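Local coordinates for outer membrane porin protein 32 (Delftia acidovorans, PDB 2FGQ) that forms anion-selective channels across the bacterial outer membrane as a homotrimeric porin, here with malate bound in the pore, at residues A[105-116]-A[255-263]. Numbering follows the deposited sequence.
With SO4 (sulfate ion), chain F.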
loop_
_atom_site.group_PDB
_atom_site.type_symbol
_atom_site.label_atom_id
_atom_site.label_comp_id
_atom_site.label_asym_id
_atom_site.label_seq_id
_atom_site.Cartn_x
_atom_site.Cartn_y
_atom_site.Cartn_z
ATOM N N ASP A 105 -18.861 2.098 -23.916
ATOM C CA ASP A 105 -19.261 3.218 -23.098
ATOM C C ASP A 105 -18.368 4.413 -23.421
ATOM O O ASP A 105 -17.156 4.353 -23.243
ATOM C CB ASP A 105 -19.043 2.801 -21.647
ATOM C CG ASP A 105 -19.572 3.766 -20.634
ATOM O OD1 ASP A 105 -20.060 4.868 -20.923
ATOM O OD2 ASP A 105 -19.528 3.420 -19.425
ATOM N N LEU A 106 -18.960 5.506 -23.872
ATOM C CA LEU A 106 -18.171 6.664 -24.259
ATOM C C LEU A 106 -17.510 7.399 -23.112
ATOM O O LEU A 106 -16.591 8.200 -23.335
ATOM C CB LEU A 106 -19.064 7.614 -25.035
ATOM C CG LEU A 106 -19.140 7.475 -26.555
ATOM C CD1 LEU A 106 -18.699 6.177 -27.110
ATOM C CD2 LEU A 106 -20.504 7.879 -26.984
ATOM N N PHE A 107 -17.974 7.101 -21.896
ATOM C CA PHE A 107 -17.451 7.691 -20.664
ATOM C C PHE A 107 -16.581 6.702 -19.919
ATOM O O PHE A 107 -16.154 6.972 -18.803
ATOM C CB PHE A 107 -18.608 8.170 -19.798
ATOM C CG PHE A 107 -19.248 9.394 -20.334
ATOM C CD1 PHE A 107 -18.701 10.636 -20.054
ATOM C CD2 PHE A 107 -20.343 9.315 -21.148
ATOM C CE1 PHE A 107 -19.291 11.765 -20.561
ATOM C CE2 PHE A 107 -20.919 10.466 -21.687
ATOM C CZ PHE A 107 -20.391 11.672 -21.396
ATOM N N SER A 108 -16.312 5.570 -20.553
ATOM C CA SER A 108 -15.200 4.679 -20.122
ATOM C C SER A 108 -15.395 4.131 -18.722
ATOM O O SER A 108 -14.407 3.944 -17.970
ATOM C CB SER A 108 -13.863 5.400 -20.195
ATOM O OG SER A 108 -13.702 6.101 -21.414
ATOM N N ALA A 109 -16.643 3.851 -18.381
ATOM C CA ALA A 109 -16.999 3.172 -17.164
ATOM C C ALA A 109 -16.473 3.943 -15.959
ATOM O O ALA A 109 -16.237 3.356 -14.921
ATOM C CB ALA A 109 -16.464 1.703 -17.149
ATOM N N THR A 110 -16.351 5.261 -16.073
ATOM C CA THR A 110 -15.960 6.068 -14.900
ATOM C C THR A 110 -16.641 7.425 -14.943
ATOM O O THR A 110 -17.243 7.782 -15.953
ATOM C CB THR A 110 -14.402 6.215 -14.780
ATOM O OG1 THR A 110 -14.038 6.755 -13.500
ATOM C CG2 THR A 110 -13.838 7.195 -15.746
ATOM N N GLY A 111 -16.575 8.147 -13.828
ATOM C CA GLY A 111 -17.191 9.454 -13.731
ATOM C C GLY A 111 -18.669 9.357 -13.407
ATOM O O GLY A 111 -19.195 8.270 -13.124
ATOM N N ILE A 112 -19.374 10.487 -13.439
ATOM C CA ILE A 112 -20.885 10.456 -13.346
ATOM C C ILE A 112 -21.595 9.972 -14.648
ATOM O O ILE A 112 -22.784 9.602 -14.713
ATOM C CB ILE A 112 -21.438 11.868 -12.959
ATOM C CG1 ILE A 112 -20.978 12.953 -13.936
ATOM C CG2 ILE A 112 -21.085 12.221 -11.565
ATOM C CD1 ILE A 112 -21.736 14.250 -13.737
ATOM N N GLY A 113 -20.939 10.053 -15.750
ATOM C CA GLY A 113 -21.617 9.763 -16.996
ATOM C C GLY A 113 -21.836 8.333 -17.426
ATOM O O GLY A 113 -22.535 8.161 -18.397
ATOM N N PRO A 114 -21.215 7.314 -16.831
ATOM C CA PRO A 114 -21.018 6.091 -17.587
ATOM C C PRO A 114 -22.223 5.177 -17.503
ATOM O O PRO A 114 -23.131 5.341 -16.699
ATOM C CB PRO A 114 -19.814 5.446 -16.913
ATOM C CG PRO A 114 -20.015 5.751 -15.518
ATOM C CD PRO A 114 -20.645 7.181 -15.480
ATOM N N PHE A 115 -22.181 4.201 -18.362
ATOM C CA PHE A 115 -23.131 3.087 -18.317
ATOM C C PHE A 115 -23.019 2.384 -16.979
ATOM O O PHE A 115 -21.895 2.085 -16.517
ATOM C CB PHE A 115 -22.755 2.123 -19.416
ATOM C CG PHE A 115 -23.671 0.947 -19.557
ATOM C CD1 PHE A 115 -25.015 1.138 -19.839
ATOM C CD2 PHE A 115 -23.189 -0.312 -19.424
ATOM C CE1 PHE A 115 -25.869 0.020 -20.019
ATOM C CE2 PHE A 115 -24.022 -1.428 -19.601
ATOM C CZ PHE A 115 -25.361 -1.241 -19.882
ATOM N N MET A 116 -24.161 2.104 -16.357
ATOM C CA MET A 116 -24.181 1.489 -15.007
ATOM C C MET A 116 -24.521 0.003 -15.029
ATOM O O MET A 116 -24.796 -0.568 -13.987
ATOM C CB MET A 116 -25.248 2.171 -14.127
ATOM C CG MET A 116 -25.075 3.605 -13.913
ATOM S SD MET A 116 -26.524 4.244 -12.886
ATOM C CE MET A 116 -26.655 3.111 -11.647
ATOM N N VAL A 255 -16.649 16.196 -27.786
ATOM C CA VAL A 255 -17.927 16.241 -27.116
ATOM C C VAL A 255 -18.519 14.837 -27.121
ATOM O O VAL A 255 -18.337 14.076 -28.084
ATOM C CB VAL A 255 -18.890 17.273 -27.771
ATOM C CG1 VAL A 255 -19.233 16.910 -29.191
ATOM C CG2 VAL A 255 -20.131 17.433 -26.971
ATOM N N LYS A 256 -19.220 14.510 -26.046
ATOM C CA LYS A 256 -19.837 13.196 -25.873
ATOM C C LYS A 256 -21.233 13.336 -25.287
ATOM O O LYS A 256 -21.470 14.141 -24.397
ATOM C CB LYS A 256 -19.022 12.305 -24.903
ATOM C CG LYS A 256 -17.566 12.129 -25.174
ATOM C CD LYS A 256 -16.913 11.536 -23.916
ATOM C CE LYS A 256 -15.464 11.540 -23.982
ATOM N NZ LYS A 256 -14.951 10.708 -22.856
ATOM N N LEU A 257 -22.162 12.513 -25.771
ATOM C CA LEU A 257 -23.525 12.491 -25.297
ATOM C C LEU A 257 -23.980 11.038 -25.202
ATOM O O LEU A 257 -23.824 10.281 -26.157
ATOM C CB LEU A 257 -24.394 13.235 -26.310
ATOM C CG LEU A 257 -25.679 13.988 -26.043
ATOM C CD1 LEU A 257 -26.778 13.834 -27.130
ATOM C CD2 LEU A 257 -26.214 14.071 -24.676
ATOM N N GLN A 258 -24.536 10.662 -24.057
ATOM C CA GLN A 258 -24.964 9.283 -23.858
ATOM C C GLN A 258 -26.271 9.238 -23.111
ATOM O O GLN A 258 -26.482 9.987 -22.157
ATOM C CB GLN A 258 -23.900 8.525 -23.092
ATOM C CG GLN A 258 -24.027 7.017 -23.161
ATOM C CD GLN A 258 -22.719 6.336 -22.719
ATOM O OE1 GLN A 258 -22.595 5.893 -21.560
ATOM N NE2 GLN A 258 -21.766 6.251 -23.626
ATOM N N TYR A 259 -27.151 8.364 -23.581
ATOM C CA TYR A 259 -28.430 8.092 -22.947
ATOM C C TYR A 259 -28.449 6.656 -22.467
ATOM O O TYR A 259 -27.994 5.768 -23.182
ATOM C CB TYR A 259 -29.589 8.305 -23.976
ATOM C CG TYR A 259 -30.927 7.842 -23.439
ATOM C CD1 TYR A 259 -31.686 8.647 -22.617
ATOM C CD2 TYR A 259 -31.391 6.543 -23.700
ATOM C CE1 TYR A 259 -32.892 8.191 -22.077
ATOM C CE2 TYR A 259 -32.598 6.087 -23.189
ATOM C CZ TYR A 259 -33.338 6.914 -22.369
ATOM O OH TYR A 259 -34.537 6.470 -21.842
ATOM N N ALA A 260 -28.980 6.402 -21.277
ATOM C CA ALA A 260 -29.113 5.051 -20.765
ATOM C C ALA A 260 -30.454 4.876 -20.057
ATOM O O ALA A 260 -31.073 5.823 -19.564
ATOM C CB ALA A 260 -27.970 4.710 -19.805
ATOM N N LEU A 261 -30.909 3.637 -20.071
ATOM C CA LEU A 261 -32.120 3.235 -19.394
ATOM C C LEU A 261 -31.835 1.946 -18.605
ATOM O O LEU A 261 -31.251 0.999 -19.150
ATOM C CB LEU A 261 -33.196 2.971 -20.463
ATOM C CG LEU A 261 -34.584 2.515 -19.987
ATOM C CD1 LEU A 261 -34.675 1.125 -19.621
ATOM C CD2 LEU A 261 -35.168 3.334 -18.924
ATOM N N TYR A 262 -32.310 1.894 -17.360
ATOM C CA TYR A 262 -32.171 0.749 -16.477
ATOM C C TYR A 262 -33.559 0.318 -16.026
ATOM O O TYR A 262 -34.244 1.035 -15.292
ATOM C CB TYR A 262 -31.281 1.114 -15.279
ATOM C CG TYR A 262 -29.999 1.743 -15.734
ATOM C CD1 TYR A 262 -29.023 0.977 -16.321
ATOM C CD2 TYR A 262 -29.802 3.118 -15.655
ATOM C CE1 TYR A 262 -27.846 1.533 -16.786
ATOM C CE2 TYR A 262 -28.616 3.696 -16.106
ATOM C CZ TYR A 262 -27.635 2.893 -16.655
ATOM O OH TYR A 262 -26.476 3.438 -17.138
ATOM N N ASP A 263 -33.946 -0.851 -16.501
ATOM C CA ASP A 263 -35.240 -1.441 -16.220
ATOM C C ASP A 263 -35.082 -2.511 -15.159
ATOM O O ASP A 263 -34.645 -3.624 -15.431
ATOM C CB ASP A 263 -35.843 -1.990 -17.494
ATOM C CG ASP A 263 -37.270 -2.433 -17.317
ATOM O OD1 ASP A 263 -37.836 -2.293 -16.202
ATOM O OD2 ASP A 263 -37.895 -2.923 -18.267
HETATM S S SO4 F . -11.418 10.410 -23.728
HETATM O O1 SO4 F . -10.488 11.515 -23.997
HETATM O O2 SO4 F . -12.699 10.659 -24.407
HETATM O O3 SO4 F . -10.846 9.173 -24.276
HETATM O O4 SO4 F . -11.634 10.256 -22.284
#
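Lys256 NZ donates to the backbone O of Leu106 over 3.0 Å, in the carbonyl plane. The lysine chain runs extended beyond CG, and Lys256 NZ also donates to sulfate O2 at 2.7 Å. The sulfate, probably from the crystallisation liquor, is shared with Arg329. At the other end of the contact Met116 N donates to Tyr262 OH (2.8 Å, N-H...O 151°).

Apolar packing accompanies each bond. The Phe107 ring has Lys256 CD over one face and Gly113 CA over the other, with Gln258 CB at its edge. Met116 CG lies anti to the carbonyl carbon (chi1 -60°) and the chain runs on extended to SD, which makes an oblique Met-aromatic contact 4.5 Å from the Tyr262 ring centroid. Phe115 CE1 lies 4.1 Å from Tyr262 CE1.

The Asp105 carboxylate lies close beside the Gln258 side chain, which it crosses at about a right angle, and ties the loop to itself. Asp105 OD1 accepts from Phe107 N (3.2 Å), an Asx turn. OD2 takes Ala109 N and Phe115 N from opposite faces of its plane. An alanine here would remove this carboxylate and would probably leave the three amides without their acceptor, letting the loop shift beside Ala109, which touches the bound malate.

The loop folds inward against the barrel wall, as in porin constriction loops. Strand 253-264 pairs with strands 235-249 and 269-281. Phe115 reaches on to strand 218-230, and Phe107 and Ile112 to strand 286-297.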